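Local coordinates for phosphoenolpyruvate--protein phosphotransferase (Escherichia coli, PDB 5T12) that probably passes phosphoryl groups from phosphoenolpyruvate to the carrier protein NPr as part of Enzyme I-Ntr, of which this chain is the EIN domain, at residues I2-A8 / T199-I205; V11-W17 / H211-V217; W150-L156 / D172-V178; L161-L166 / Q187-V192. The protein carries 1 engineered substitution. Residue numbers count along the deposited sequence, not the author numbering.

In the fold
The four contacts illustrate how one sheet can be pinned by backbone bonds while its covering helices rely on side chains. Contacts 1, 2 and 3 belong to the same mixed sheet, each partly buried: contacts 1 and 2 are antiparallel pairings of the N-terminal strands with strands some 190 residues later, contact 3 a parallel pairing nested inside both loops. Contacts 2 and 3 lie side by side, joined by Glu15 O and Ile155 N, whereas contact 3 meets contact 1 through Val177 and Val200. Contact 4, the buried one, joins two helices through apolar groups without a hydrogen bond between them; Leu161 and Val192 link it to the sheet residues Val177 and Thr199.

Contact 1 (I2-A8 / T199-I205); sequences IRALPAA and TVMGADI
Ile2 lays its CG2 against Ile205 CD1 at 3.5 Å, and the same methyl stands 4.2 Å from Ala203 CB, so the contact opens with apolar overlap where no strand pairing joins the two segments. Next, Ala4 turns its CB toward the other segment and meets Ala203 CB and Val200 CG2, each at 3.4 Å. Pairing then begins, antiparallel, with the axes of strands 5-8 and 199-201 4.7 Å apart and 140° between their directions. Leu5 and Met201 form a hydrogen-bonded pair, Leu5 N to Met201 O and Met201 N to Leu5 O both 2.9 Å; Pro6 opposite Val200 is a non-hydrogen-bonded pair. A classic beta bulge follows: Ala7 (phi/psi -100/-31) and Ala8 both face Thr199, and both Ala7 N and Ala8 N donate to Thr199 O at 3.1 Å. Thr199 N returns a bond to Ala8 O at 3.2 Å. Met201, extended beyond an m chi1, brings SD to 3.9 Å from Ala7 CB. Gly202, at a positive phi (58/29), follows the strand, yet the chain stays alongside, Ala203 CA 4.6 Å from Ala4 CA. Strand 5-8 forms an edge of the sheet, with Ala8 and Met201 resting on helix 187-195. Pro6 has no amide hydrogen to give, and the ladder needs none there: the chemistry is main-chain bonding at one end and apolar side chains at the other.

Contact 2 (V11-W17 / H211-V217); sequences VAIAEGW and HRRTLIV
Val11 begins strand 11-17 with a CA-H...O contact, its CA 3.5 Å from Val217 O. Ala12 then forms a hydrogen-bonded antiparallel pair with Val217, Ala12 N to Val217 O at 3.1 Å and Val217 N to Ala12 O at 2.9 Å, while Ala12 CB touches Val217 CG1 at 3.7 Å. At Ile13, non-hydrogen-bonded with Ile216, the CA atoms close to 4.3 Å; with Ile13 chi1 t and Ile216 chi1 m, the two side chains meet CG1 to CG1 at 3.7 Å. Ala14 repeats the bonded pairing with Leu215, Ala14 N to Leu215 O 2.9 Å and Leu215 N to Ala14 O 2.7 Å. Glu15 stands opposite Thr214. Beyond the last bridge Gly16 N reaches Arg213 O at 2.6 Å and Arg212 N reaches Gly16 O at 3.0 Å, with Arg212 at a positive phi (65/28); a CB on Gly16 would collide with Leu215 CD1. Trp17, at the end, has CD1 3.7 Å from His211 CE1, their rings oblique. The axes of strands 11-17 and 214-217 approach to 4.4 Å at 125°, a strongly twisted antiparallel pair. On its two flanks lie strands 154-158 and 223-226, and Pro228 of helix 228-241 rests on Ile13, Thr214 and Ile216.

Contact 3 (W150-L156 / D172-V178); sequences WPERFIL and DRLVGVV
This is the parallel strand pairing of a beta-alpha-beta unit, strand 154-158, helix 163-166 and strand 174-179, in the mobile domain of the PEP-utilising family. The strand axes come within 4.3 Å at 31°. Four backbone hydrogen bonds zip it together: Phe154 N to Arg173 O at 3.1 Å, Val175 N to Phe154 O at 3.2 Å, Leu156 N to Gly176 O at 2.8 Å and Val178 N to Leu156 O at 2.6 Å. The register, Phe154 with Leu174 and then Leu156 with Val177, spends three residues of one strand against two of the other; Val175, at phi/psi -114/-10, departs from extended form within that step. Apolar side chains fill both faces. On one, Leu174 CD1 touches Phe154 CE2 at 3.7 Å and Leu156 CB at 3.8 Å; on the other, Ile155 CG2 meets Val178 CG2 at 3.9 Å. Before the strands, the Arg173 side chain runs past Pro151 and Glu152 to bring NH1 near the edge of the Trp150 ring, 3.6 Å from CE3. Trp17 of strand 11-18 meets both Trp150, edge-to-face, and Phe154. With chi1 p, the Phe154 ring sets a face over Arg173 O and Leu174 N, and its CE1 lies 3.5 Å from Arg173 CB.

Contact 4 (L161-L166 / Q187-V192); sequences LSATTL and QAAIMV. Engineered in segment 187-192: Gln187 (natural residue His).
A buried apolar helix-to-helix contact sits here, beside the sheet in the mobile domain of the PEP-utilising family: the loop and short helix 163-166 meet the first turns of helix 187-195, with no hydrogen bond crossing between the segments. The nearest CA atoms belong to Ser162 and Ala188, 5.0 Å apart, a close approach permitted by the small residues there. Ala188 CB is central, 3.4 Å from Leu161 O, 3.7 Å from Leu161 CG and 3.8 Å from Ser162 CA. One turn on, Leu166 (m,t) points CD1 at Val192 CG1, 4.0 Å away, and at Met191 CB, 4.3 Å away. Ser162 is the N-cap of helix 163-166, and its OG shares a 3.0 Å hydrogen bond with Thr164 OG1. Gln187, an engineered replacement of the natural His, opens the second helix beside Ala163; that position is consistent with the histidine phosphorylated in related PTS phosphotransferases. The helices of the other lobe pack close by, 126-140 on Ala163 and Thr164, and 68-80 on Ile190 and Met191, so the contact lies at the junction of the two parts. Met191, with chi3 near +68°, holds its SD 3.9 Å from Ala163 CB.

Contact 1 (I2-A8 / T199-I205)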
loop_
_atom_site.group_PDB
_atom_site.type_symbol
_atom_site.label_atom_id
_atom_site.label_comp_id
_atom_site.label_asym_id
_atom_site.label_seq_id
_atom_site.Cartn_x
_atom_site.Cartn_y
_atom_site.Cartn_z
ATOM N N ILE A 2 -1.322 18.742 15.903
ATOM C CA ILE A 2 -0.235 17.864 16.322
ATOM C C ILE A 2 0.980 18.172 15.458
ATOM O O ILE A 2 0.938 18.020 14.231
ATOM C CB ILE A 2 -0.616 16.379 16.223
ATOM C CG1 ILE A 2 -1.526 15.967 17.386
ATOM C CG2 ILE A 2 0.637 15.518 16.222
ATOM C CD1 ILE A 2 -2.971 16.399 17.245
ATOM N N ARG A 3 2.057 18.615 16.101
ATOM C CA ARG A 3 3.315 18.844 15.407
ATOM C C ARG A 3 3.941 17.513 15.007
ATOM O O ARG A 3 3.888 16.537 15.760
ATOM C CB ARG A 3 4.267 19.630 16.303
ATOM C CG ARG A 3 5.607 19.951 15.679
ATOM C CD ARG A 3 6.472 20.723 16.656
ATOM N NE ARG A 3 5.760 21.875 17.200
ATOM C CZ ARG A 3 6.284 22.738 18.063
ATOM N NH1 ARG A 3 5.561 23.758 18.505
ATOM N NH2 ARG A 3 7.532 22.584 18.485
ATOM N N ALA A 4 4.540 17.475 13.821
ATOM C CA ALA A 4 5.060 16.222 13.286
ATOM C C ALA A 4 6.018 16.524 12.138
ATOM O O ALA A 4 6.311 17.684 11.833
ATOM C CB ALA A 4 3.922 15.309 12.839
ATOM N N LEU A 5 6.502 15.443 11.485
ATOM C CA LEU A 5 7.582 15.460 10.502
ATOM C C LEU A 5 7.027 15.404 9.086
ATOM O O LEU A 5 6.291 14.459 8.755
ATOM C CB LEU A 5 8.525 14.281 10.737
ATOM C CG LEU A 5 9.993 14.373 10.305
ATOM C CD1 LEU A 5 10.786 13.227 10.915
ATOM C CD2 LEU A 5 10.155 14.378 8.789
ATOM N N PRO A 6 7.366 16.360 8.234
ATOM C CA PRO A 6 6.927 16.332 6.828
ATOM C C PRO A 6 7.712 15.305 6.032
ATOM O O PRO A 6 8.915 15.467 5.785
ATOM C CB PRO A 6 7.201 17.765 6.350
ATOM C CG PRO A 6 8.332 18.230 7.207
ATOM C CD PRO A 6 8.139 17.578 8.548
ATOM N N ALA A 7 7.036 14.232 5.622
ATOM C CA ALA A 7 7.664 13.169 4.849
ATOM C C ALA A 7 7.380 13.261 3.357
ATOM O O ALA A 7 8.222 12.850 2.552
ATOM C CB ALA A 7 7.208 11.798 5.360
ATOM N N ALA A 8 6.215 13.782 2.968
ATOM C CA ALA A 8 5.861 13.942 1.570
ATOM C C ALA A 8 4.962 15.161 1.446
ATOM O O ALA A 8 4.022 15.309 2.240
ATOM C CB ALA A 8 5.154 12.706 1.009
ATOM N N THR A 199 2.052 13.068 3.353
ATOM C CA THR A 199 2.398 12.104 4.389
ATOM C C THR A 199 3.155 12.802 5.506
ATOM O O THR A 199 4.061 13.598 5.245
ATOM C CB THR A 199 3.234 10.955 3.808
ATOM O OG1 THR A 199 2.441 10.215 2.871
ATOM C CG2 THR A 199 3.709 10.017 4.910
ATOM N N VAL A 200 2.780 12.495 6.747
ATOM C CA VAL A 200 3.423 13.041 7.933
ATOM C C VAL A 200 3.820 11.878 8.837
ATOM O O VAL A 200 3.119 10.860 8.897
ATOM C CB VAL A 200 2.497 14.048 8.654
ATOM C CG1 VAL A 200 1.426 13.339 9.470
ATOM C CG2 VAL A 200 3.298 15.006 9.500
ATOM N N MET A 201 4.962 12.009 9.512
ATOM C CA MET A 201 5.522 10.913 10.295
ATOM C C MET A 201 6.014 11.430 11.640
ATOM O O MET A 201 6.031 12.635 11.903
ATOM C CB MET A 201 6.667 10.213 9.552
ATOM C CG MET A 201 6.240 9.417 8.328
ATOM S SD MET A 201 7.636 8.613 7.518
ATOM C CE MET A 201 6.804 7.698 6.223
ATOM N N GLY A 202 6.425 10.492 12.494
ATOM C CA GLY A 202 6.943 10.835 13.811
ATOM C C GLY A 202 5.974 11.616 14.669
ATOM O O GLY A 202 6.401 12.392 15.529
ATOM N N ALA A 203 4.677 11.416 14.466
ATOM C CA ALA A 203 3.640 12.237 15.076
ATOM C C ALA A 203 3.114 11.565 16.337
ATOM O O ALA A 203 2.625 10.432 16.280
ATOM C CB ALA A 203 2.497 12.466 14.090
ATOM N N ASP A 204 3.201 12.269 17.467
ATOM C CA ASP A 204 2.525 11.825 18.679
ATOM C C ASP A 204 1.040 11.672 18.384
ATOM O O ASP A 204 0.318 12.665 18.252
ATOM C CB ASP A 204 2.761 12.804 19.832
ATOM C CG ASP A 204 4.214 12.855 20.266
ATOM O OD1 ASP A 204 4.962 11.907 19.951
ATOM O OD2 ASP A 204 4.607 13.840 20.924
ATOM N N ILE A 205 0.579 10.428 18.260
ATOM C CA ILE A 205 -0.749 10.151 17.731
ATOM C C ILE A 205 -1.161 8.764 18.191
ATOM O O ILE A 205 -0.319 7.891 18.407
ATOM C CB ILE A 205 -0.766 10.280 16.185
ATOM C CG1 ILE A 205 -1.631 11.462 15.758
ATOM C CG2 ILE A 205 -1.205 8.981 15.505
ATOM C CD1 ILE A 205 -0.838 12.539 15.107
#

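Contact 2 (V11-W17 / H211-V217)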
loop_
_atom_site.group_PDB
_atom_site.type_symbol
_atom_site.label_atom_id
_atom_site.label_comp_id
_atom_site.label_asym_id
_atom_site.label_seq_id
_atom_site.Cartn_x
_atom_site.Cartn_y
_atom_site.Cartn_z
ATOM N N VAL A 11 -1.359 18.647 0.708
ATOM C CA VAL A 11 -2.407 18.909 1.685
ATOM C C VAL A 11 -3.599 18.024 1.349
ATOM O O VAL A 11 -3.920 17.822 0.172
ATOM C CB VAL A 11 -2.823 20.398 1.708
ATOM C CG1 VAL A 11 -3.878 20.649 2.778
ATOM C CG2 VAL A 11 -1.615 21.294 1.935
ATOM N N ALA A 12 -4.248 17.489 2.380
ATOM C CA ALA A 12 -5.420 16.648 2.189
ATOM C C ALA A 12 -6.305 16.736 3.423
ATOM O O ALA A 12 -5.822 16.950 4.538
ATOM C CB ALA A 12 -5.034 15.189 1.919
ATOM N N ILE A 13 -7.608 16.576 3.208
ATOM C CA ILE A 13 -8.589 16.531 4.283
ATOM C C ILE A 13 -9.514 15.349 4.028
ATOM O O ILE A 13 -10.054 15.204 2.926
ATOM C CB ILE A 13 -9.384 17.848 4.397
ATOM C CG1 ILE A 13 -10.439 17.746 5.501
ATOM C CG2 ILE A 13 -10.015 18.232 3.059
ATOM C CD1 ILE A 13 -11.167 19.043 5.773
ATOM N N ALA A 14 -9.676 14.495 5.037
ATOM C CA ALA A 14 -10.474 13.286 4.889
ATOM C C ALA A 14 -10.664 12.647 6.255
ATOM O O ALA A 14 -9.996 13.005 7.229
ATOM C CB ALA A 14 -9.820 12.288 3.925
ATOM N N GLU A 15 -11.587 11.692 6.304
ATOM C CA GLU A 15 -11.796 10.899 7.508
ATOM C C GLU A 15 -10.594 9.996 7.760
ATOM O O GLU A 15 -10.021 9.425 6.829
ATOM C CB GLU A 15 -13.073 10.067 7.364
ATOM C CG GLU A 15 -13.082 8.752 8.127
ATOM C CD GLU A 15 -14.187 7.821 7.661
ATOM O OE1 GLU A 15 -14.953 8.216 6.757
ATOM O OE2 GLU A 15 -14.287 6.695 8.192
ATOM N N GLY A 16 -10.203 9.879 9.027
ATOM C CA GLY A 16 -9.117 8.981 9.385
ATOM C C GLY A 16 -9.571 7.529 9.349
ATOM O O GLY A 16 -10.696 7.195 9.720
ATOM N N TRP A 17 -8.674 6.659 8.888
ATOM C CA TRP A 17 -8.976 5.238 8.749
ATOM C C TRP A 17 -7.779 4.424 9.211
ATOM O O TRP A 17 -6.698 4.519 8.624
ATOM C CB TRP A 17 -9.338 4.889 7.301
ATOM C CG TRP A 17 -9.857 3.492 7.131
ATOM C CD1 TRP A 17 -11.087 3.025 7.494
ATOM C CD2 TRP A 17 -9.163 2.381 6.550
ATOM N NE1 TRP A 17 -11.201 1.693 7.180
ATOM C CE2 TRP A 17 -10.033 1.273 6.598
ATOM C CE3 TRP A 17 -7.890 2.214 5.996
ATOM C CZ2 TRP A 17 -9.672 0.017 6.112
ATOM C CZ3 TRP A 17 -7.534 0.968 5.514
ATOM C CH2 TRP A 17 -8.421 -0.115 5.577
ATOM N N HIS A 211 -9.180 7.205 14.242
ATOM C CA HIS A 211 -10.098 6.435 13.415
ATOM C C HIS A 211 -11.497 7.038 13.476
ATOM O O HIS A 211 -11.981 7.408 14.551
ATOM C CB HIS A 211 -10.114 4.978 13.879
ATOM C CG HIS A 211 -10.914 4.068 13.001
ATOM N ND1 HIS A 211 -10.648 3.903 11.658
ATOM C CD2 HIS A 211 -11.970 3.266 13.275
ATOM C CE1 HIS A 211 -11.509 3.044 11.142
ATOM N NE2 HIS A 211 -12.323 2.643 12.102
ATOM N N ARG A 212 -12.135 7.151 12.307
ATOM C CA ARG A 212 -13.482 7.705 12.157
ATOM C C ARG A 212 -13.554 9.185 12.526
ATOM O O ARG A 212 -14.607 9.672 12.944
ATOM C CB ARG A 212 -14.515 6.924 12.976
ATOM C CG ARG A 212 -14.571 5.440 12.696
ATOM C CD ARG A 212 -15.284 4.752 13.837
ATOM N NE ARG A 212 -15.219 3.300 13.750
ATOM C CZ ARG A 212 -15.212 2.502 14.810
ATOM N NH1 ARG A 212 -15.251 3.023 16.029
ATOM N NH2 ARG A 212 -15.154 1.187 14.656
ATOM N N ARG A 213 -12.456 9.921 12.385
ATOM C CA ARG A 213 -12.462 11.356 12.628
ATOM C C ARG A 213 -11.904 12.094 11.422
ATOM O O ARG A 213 -10.967 11.620 10.771
ATOM C CB ARG A 213 -11.651 11.729 13.875
ATOM C CG ARG A 213 -12.330 11.404 15.196
ATOM C CD ARG A 213 -11.893 12.382 16.277
ATOM N NE ARG A 213 -12.055 11.829 17.618
ATOM C CZ ARG A 213 -11.734 12.475 18.733
ATOM N NH1 ARG A 213 -11.237 13.703 18.670
ATOM N NH2 ARG A 213 -11.909 11.894 19.912
ATOM N N THR A 214 -12.479 13.259 11.136
ATOM C CA THR A 214 -11.982 14.101 10.057
ATOM C C THR A 214 -10.602 14.643 10.410
ATOM O O THR A 214 -10.379 15.132 11.521
ATOM C CB THR A 214 -12.947 15.255 9.789
ATOM O OG1 THR A 214 -14.219 14.732 9.384
ATOM C CG2 THR A 214 -12.407 16.162 8.691
ATOM N N LEU A 215 -9.675 14.557 9.460
ATOM C CA LEU A 215 -8.306 15.001 9.663
ATOM C C LEU A 215 -7.855 15.851 8.485
ATOM O O LEU A 215 -8.304 15.659 7.352
ATOM C CB LEU A 215 -7.348 13.812 9.825
ATOM C CG LEU A 215 -7.716 12.701 10.808
ATOM C CD1 LEU A 215 -6.760 11.530 10.648
ATOM C CD2 LEU A 215 -7.703 13.210 12.238
ATOM N N ILE A 216 -6.964 16.797 8.766
ATOM C CA ILE A 216 -6.241 17.543 7.742
ATOM C C ILE A 216 -4.761 17.240 7.918
ATOM O O ILE A 216 -4.177 17.565 8.958
ATOM C CB ILE A 216 -6.496 19.056 7.828
ATOM C CG1 ILE A 216 -7.982 19.373 7.656
ATOM C CG2 ILE A 216 -5.675 19.789 6.773
ATOM C CD1 ILE A 216 -8.280 20.858 7.625
ATOM N N VAL A 217 -4.158 16.617 6.911
ATOM C CA VAL A 217 -2.729 16.330 6.912
ATOM C C VAL A 217 -2.031 17.375 6.052
ATOM O O VAL A 217 -2.417 17.605 4.900
ATOM C CB VAL A 217 -2.441 14.902 6.414
ATOM C CG1 VAL A 217 -3.181 14.614 5.115
ATOM C CG2 VAL A 217 -0.943 14.689 6.242
#

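Contact 3 (W150-L156 / D172-V178)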
loop_
_atom_site.group_PDB
_atom_site.type_symbol
_atom_site.label_atom_id
_atom_site.label_comp_id
_atom_site.label_asym_id
_atom_site.label_seq_id
_atom_site.Cartn_x
_atom_site.Cartn_y
_atom_site.Cartn_z
ATOM N N TRP A 150 -13.444 0.492 2.710
ATOM C CA TRP A 150 -12.800 1.785 2.857
ATOM C C TRP A 150 -13.819 2.912 2.702
ATOM O O TRP A 150 -14.832 2.754 2.016
ATOM C CB TRP A 150 -11.699 1.953 1.815
ATOM C CG TRP A 150 -10.755 0.796 1.726
ATOM C CD1 TRP A 150 -9.786 0.460 2.623
ATOM C CD2 TRP A 150 -10.674 -0.167 0.668
ATOM N NE1 TRP A 150 -9.113 -0.658 2.197
ATOM C CE2 TRP A 150 -9.638 -1.062 0.998
ATOM C CE3 TRP A 150 -11.379 -0.361 -0.524
ATOM C CZ2 TRP A 150 -9.290 -2.135 0.179
ATOM C CZ3 TRP A 150 -11.031 -1.427 -1.334
ATOM C CH2 TRP A 150 -9.996 -2.301 -0.979
ATOM N N PRO A 151 -13.574 4.057 3.332
ATOM C CA PRO A 151 -14.392 5.241 3.054
ATOM C C PRO A 151 -14.176 5.714 1.624
ATOM O O PRO A 151 -13.263 5.274 0.924
ATOM C CB PRO A 151 -13.891 6.275 4.069
ATOM C CG PRO A 151 -13.177 5.474 5.123
ATOM C CD PRO A 151 -12.594 4.299 4.404
ATOM N N GLU A 152 -15.046 6.628 1.188
ATOM C CA GLU A 152 -14.911 7.180 -0.158
ATOM C C GLU A 152 -13.569 7.879 -0.327
ATOM O O GLU A 152 -12.901 7.727 -1.356
ATOM C CB GLU A 152 -16.064 8.137 -0.452
ATOM C CG GLU A 152 -16.201 8.509 -1.917
ATOM C CD GLU A 152 -17.364 9.444 -2.173
ATOM O OE1 GLU A 152 -17.364 10.562 -1.616
ATOM O OE2 GLU A 152 -18.285 9.058 -2.923
ATOM N N ARG A 153 -13.161 8.652 0.676
ATOM C CA ARG A 153 -11.818 9.203 0.781
ATOM C C ARG A 153 -11.376 9.062 2.228
ATOM O O ARG A 153 -12.183 9.241 3.144
ATOM C CB ARG A 153 -11.766 10.678 0.357
ATOM C CG ARG A 153 -12.120 10.936 -1.098
ATOM C CD ARG A 153 -11.074 10.361 -2.036
ATOM N NE ARG A 153 -11.162 10.951 -3.368
ATOM C CZ ARG A 153 -11.956 10.502 -4.334
ATOM N NH1 ARG A 153 -12.737 9.451 -4.120
ATOM N NH2 ARG A 153 -11.970 11.104 -5.515
ATOM N N PHE A 154 -10.104 8.729 2.441
ATOM C CA PHE A 154 -9.621 8.560 3.803
ATOM C C PHE A 154 -8.143 8.908 3.889
ATOM O O PHE A 154 -7.420 8.913 2.889
ATOM C CB PHE A 154 -9.862 7.132 4.322
ATOM C CG PHE A 154 -9.142 6.063 3.545
ATOM C CD1 PHE A 154 -9.746 5.452 2.460
ATOM C CD2 PHE A 154 -7.871 5.649 3.918
ATOM C CE1 PHE A 154 -9.092 4.461 1.750
ATOM C CE2 PHE A 154 -7.213 4.660 3.210
ATOM C CZ PHE A 154 -7.825 4.065 2.126
ATOM N N ILE A 155 -7.712 9.204 5.112
ATOM C CA ILE A 155 -6.308 9.399 5.449
ATOM C C ILE A 155 -5.873 8.209 6.289
ATOM O O ILE A 155 -6.442 7.954 7.359
ATOM C CB ILE A 155 -6.078 10.718 6.202
ATOM C CG1 ILE A 155 -6.414 11.910 5.303
ATOM C CG2 ILE A 155 -4.645 10.800 6.712
ATOM C CD1 ILE A 155 -6.454 13.235 6.033
ATOM N N LEU A 156 -4.875 7.473 5.806
ATOM C CA LEU A 156 -4.385 6.307 6.529
ATOM C C LEU A 156 -3.681 6.744 7.807
ATOM O O LEU A 156 -2.755 7.560 7.767
ATOM C CB LEU A 156 -3.439 5.494 5.649
ATOM C CG LEU A 156 -2.709 4.340 6.341
ATOM C CD1 LEU A 156 -3.692 3.274 6.810
ATOM C CD2 LEU A 156 -1.654 3.738 5.424
ATOM N N ASP A 172 -7.098 5.581 -5.473
ATOM C CA ASP A 172 -8.105 6.612 -5.704
ATOM C C ASP A 172 -8.719 7.109 -4.401
ATOM O O ASP A 172 -9.109 8.279 -4.305
ATOM C CB ASP A 172 -9.195 6.078 -6.632
ATOM C CG ASP A 172 -9.789 4.773 -6.140
ATOM O OD1 ASP A 172 -9.012 3.875 -5.751
ATOM O OD2 ASP A 172 -11.031 4.648 -6.135
ATOM N N ARG A 173 -8.802 6.248 -3.389
ATOM C CA ARG A 173 -9.394 6.623 -2.113
ATOM C C ARG A 173 -8.373 7.163 -1.121
ATOM O O ARG A 173 -8.729 7.975 -0.259
ATOM C CB ARG A 173 -10.115 5.421 -1.500
ATOM C CG ARG A 173 -11.228 4.856 -2.365
ATOM C CD ARG A 173 -12.030 3.825 -1.593
ATOM N NE ARG A 173 -13.423 3.776 -2.026
ATOM C CZ ARG A 173 -13.982 2.735 -2.631
ATOM N NH1 ARG A 173 -13.271 1.642 -2.870
ATOM N NH2 ARG A 173 -15.258 2.783 -2.989
ATOM N N LEU A 174 -7.116 6.734 -1.222
ATOM C CA LEU A 174 -6.071 7.163 -0.297
ATOM C C LEU A 174 -5.586 8.550 -0.694
ATOM O O LEU A 174 -4.988 8.726 -1.762
ATOM C CB LEU A 174 -4.922 6.160 -0.293
ATOM C CG LEU A 174 -3.742 6.470 0.629
ATOM C CD1 LEU A 174 -4.176 6.442 2.086
ATOM C CD2 LEU A 174 -2.602 5.493 0.386
ATOM N N VAL A 175 -5.829 9.537 0.168
ATOM C CA VAL A 175 -5.421 10.915 -0.092
ATOM C C VAL A 175 -4.359 11.410 0.876
ATOM O O VAL A 175 -3.793 12.491 0.645
ATOM C CB VAL A 175 -6.629 11.874 -0.078
ATOM C CG1 VAL A 175 -7.661 11.442 -1.110
ATOM C CG2 VAL A 175 -7.247 11.928 1.308
ATOM N N GLY A 176 -4.067 10.671 1.941
ATOM C CA GLY A 176 -3.064 11.095 2.899
ATOM C C GLY A 176 -2.718 9.970 3.848
ATOM O O GLY A 176 -3.476 9.006 4.001
ATOM N N VAL A 177 -1.552 10.102 4.479
ATOM C CA VAL A 177 -1.043 9.099 5.409
ATOM C C VAL A 177 -0.467 9.807 6.629
ATOM O O VAL A 177 0.175 10.856 6.507
ATOM C CB VAL A 177 0.025 8.194 4.752
ATOM C CG1 VAL A 177 0.465 7.099 5.714
ATOM C CG2 VAL A 177 -0.495 7.584 3.458
ATOM N N VAL A 178 -0.705 9.234 7.807
ATOM C CA VAL A 178 -0.156 9.740 9.062
ATOM C C VAL A 178 0.452 8.568 9.816
ATOM O O VAL A 178 -0.259 7.626 10.187
ATOM C CB VAL A 178 -1.217 10.434 9.929
ATOM C CG1 VAL A 178 -0.599 10.871 11.254
ATOM C CG2 VAL A 178 -1.809 11.622 9.192
#

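Contact 4 (L161-L166 / Q187-V192)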
loop_
_atom_site.group_PDB
_atom_site.type_symbol
_atom_site.label_atom_id
_atom_site.label_comp_id
_atom_site.label_asym_id
_atom_site.label_seq_id
_atom_site.Cartn_x
_atom_site.Cartn_y
_atom_site.Cartn_z
ATOM N N LEU A 161 4.585 2.145 8.698
ATOM C CA LEU A 161 4.270 2.214 7.275
ATOM C C LEU A 161 5.319 1.433 6.500
ATOM O O LEU A 161 6.514 1.732 6.591
ATOM C CB LEU A 161 4.209 3.666 6.789
ATOM C CG LEU A 161 3.722 3.872 5.352
ATOM C CD1 LEU A 161 2.314 3.324 5.170
ATOM C CD2 LEU A 161 3.782 5.342 4.958
ATOM N N SER A 162 4.871 0.436 5.738
ATOM C CA SER A 162 5.752 -0.376 4.916
ATOM C C SER A 162 5.106 -0.578 3.553
ATOM O O SER A 162 3.949 -0.210 3.327
ATOM C CB SER A 162 6.059 -1.725 5.579
ATOM O OG SER A 162 4.875 -2.483 5.765
ATOM N N ALA A 163 5.873 -1.172 2.636
ATOM C CA ALA A 163 5.374 -1.393 1.283
ATOM C C ALA A 163 4.199 -2.361 1.263
ATOM O O ALA A 163 3.307 -2.237 0.414
ATOM C CB ALA A 163 6.499 -1.909 0.386
ATOM N N THR A 164 4.176 -3.327 2.184
ATOM C CA THR A 164 3.081 -4.290 2.217
ATOM C C THR A 164 1.769 -3.637 2.633
ATOM O O THR A 164 0.697 -4.075 2.201
ATOM C CB THR A 164 3.418 -5.442 3.164
ATOM O OG1 THR A 164 3.631 -4.930 4.485
ATOM C CG2 THR A 164 4.675 -6.158 2.698
ATOM N N THR A 165 1.831 -2.597 3.468
ATOM C CA THR A 165 0.614 -1.907 3.881
ATOM C C THR A 165 0.012 -1.117 2.726
ATOM O O THR A 165 -1.199 -1.174 2.484
ATOM C CB THR A 165 0.905 -0.983 5.064
ATOM O OG1 THR A 165 1.475 -1.740 6.138
ATOM C CG2 THR A 165 -0.377 -0.316 5.545
ATOM N N LEU A 166 0.847 -0.371 1.998
ATOM C CA LEU A 166 0.347 0.421 0.881
ATOM C C LEU A 166 -0.165 -0.461 -0.251
ATOM O O LEU A 166 -1.009 -0.026 -1.042
ATOM C CB LEU A 166 1.444 1.357 0.373
ATOM C CG LEU A 166 1.945 2.426 1.347
ATOM C CD1 LEU A 166 3.243 3.048 0.852
ATOM C CD2 LEU A 166 0.886 3.497 1.555
ATOM N N GLN A 187 11.661 2.931 2.788
ATOM C CA GLN A 187 11.174 2.595 1.454
ATOM C C GLN A 187 9.738 3.067 1.257
ATOM O O GLN A 187 9.368 3.516 0.165
ATOM C CB GLN A 187 11.281 1.087 1.223
ATOM C CG GLN A 187 10.827 0.630 -0.153
ATOM C CD GLN A 187 10.740 -0.879 -0.261
ATOM O OE1 GLN A 187 10.964 -1.450 -1.329
ATOM N NE2 GLN A 187 10.409 -1.535 0.845
ATOM N N ALA A 188 8.915 2.976 2.304
ATOM C CA ALA A 188 7.532 3.434 2.203
ATOM C C ALA A 188 7.462 4.944 2.022
ATOM O O ALA A 188 6.608 5.447 1.283
ATOM C CB ALA A 188 6.747 3.004 3.442
ATOM N N ALA A 189 8.349 5.685 2.692
ATOM C CA ALA A 189 8.391 7.133 2.511
ATOM C C ALA A 189 8.801 7.496 1.090
ATOM O O ALA A 189 8.337 8.501 0.537
ATOM C CB ALA A 189 9.349 7.760 3.523
ATOM N N ILE A 190 9.674 6.691 0.483
ATOM C CA ILE A 190 10.068 6.935 -0.900
ATOM C C ILE A 190 8.896 6.690 -1.843
ATOM O O ILE A 190 8.758 7.371 -2.867
ATOM C CB ILE A 190 11.288 6.065 -1.262
ATOM C CG1 ILE A 190 12.492 6.444 -0.397
ATOM C CG2 ILE A 190 11.634 6.201 -2.732
ATOM C CD1 ILE A 190 13.758 5.681 -0.740
ATOM N N MET A 191 8.022 5.736 -1.511
ATOM C CA MET A 191 6.907 5.412 -2.396
ATOM C C MET A 191 5.829 6.489 -2.359
ATOM O O MET A 191 5.286 6.864 -3.404
ATOM C CB MET A 191 6.318 4.049 -2.025
ATOM C CG MET A 191 7.254 2.876 -2.268
ATOM S SD MET A 191 6.529 1.287 -1.809
ATOM C CE MET A 191 5.242 1.120 -3.045
ATOM N N VAL A 192 5.498 6.996 -1.167
ATOM C CA VAL A 192 4.445 8.002 -1.071
ATOM C C VAL A 192 4.874 9.304 -1.736
ATOM O O VAL A 192 4.041 10.019 -2.307
ATOM C CB VAL A 192 4.031 8.228 0.397
ATOM C CG1 VAL A 192 3.302 7.007 0.938
ATOM C CG2 VAL A 192 5.238 8.554 1.257
#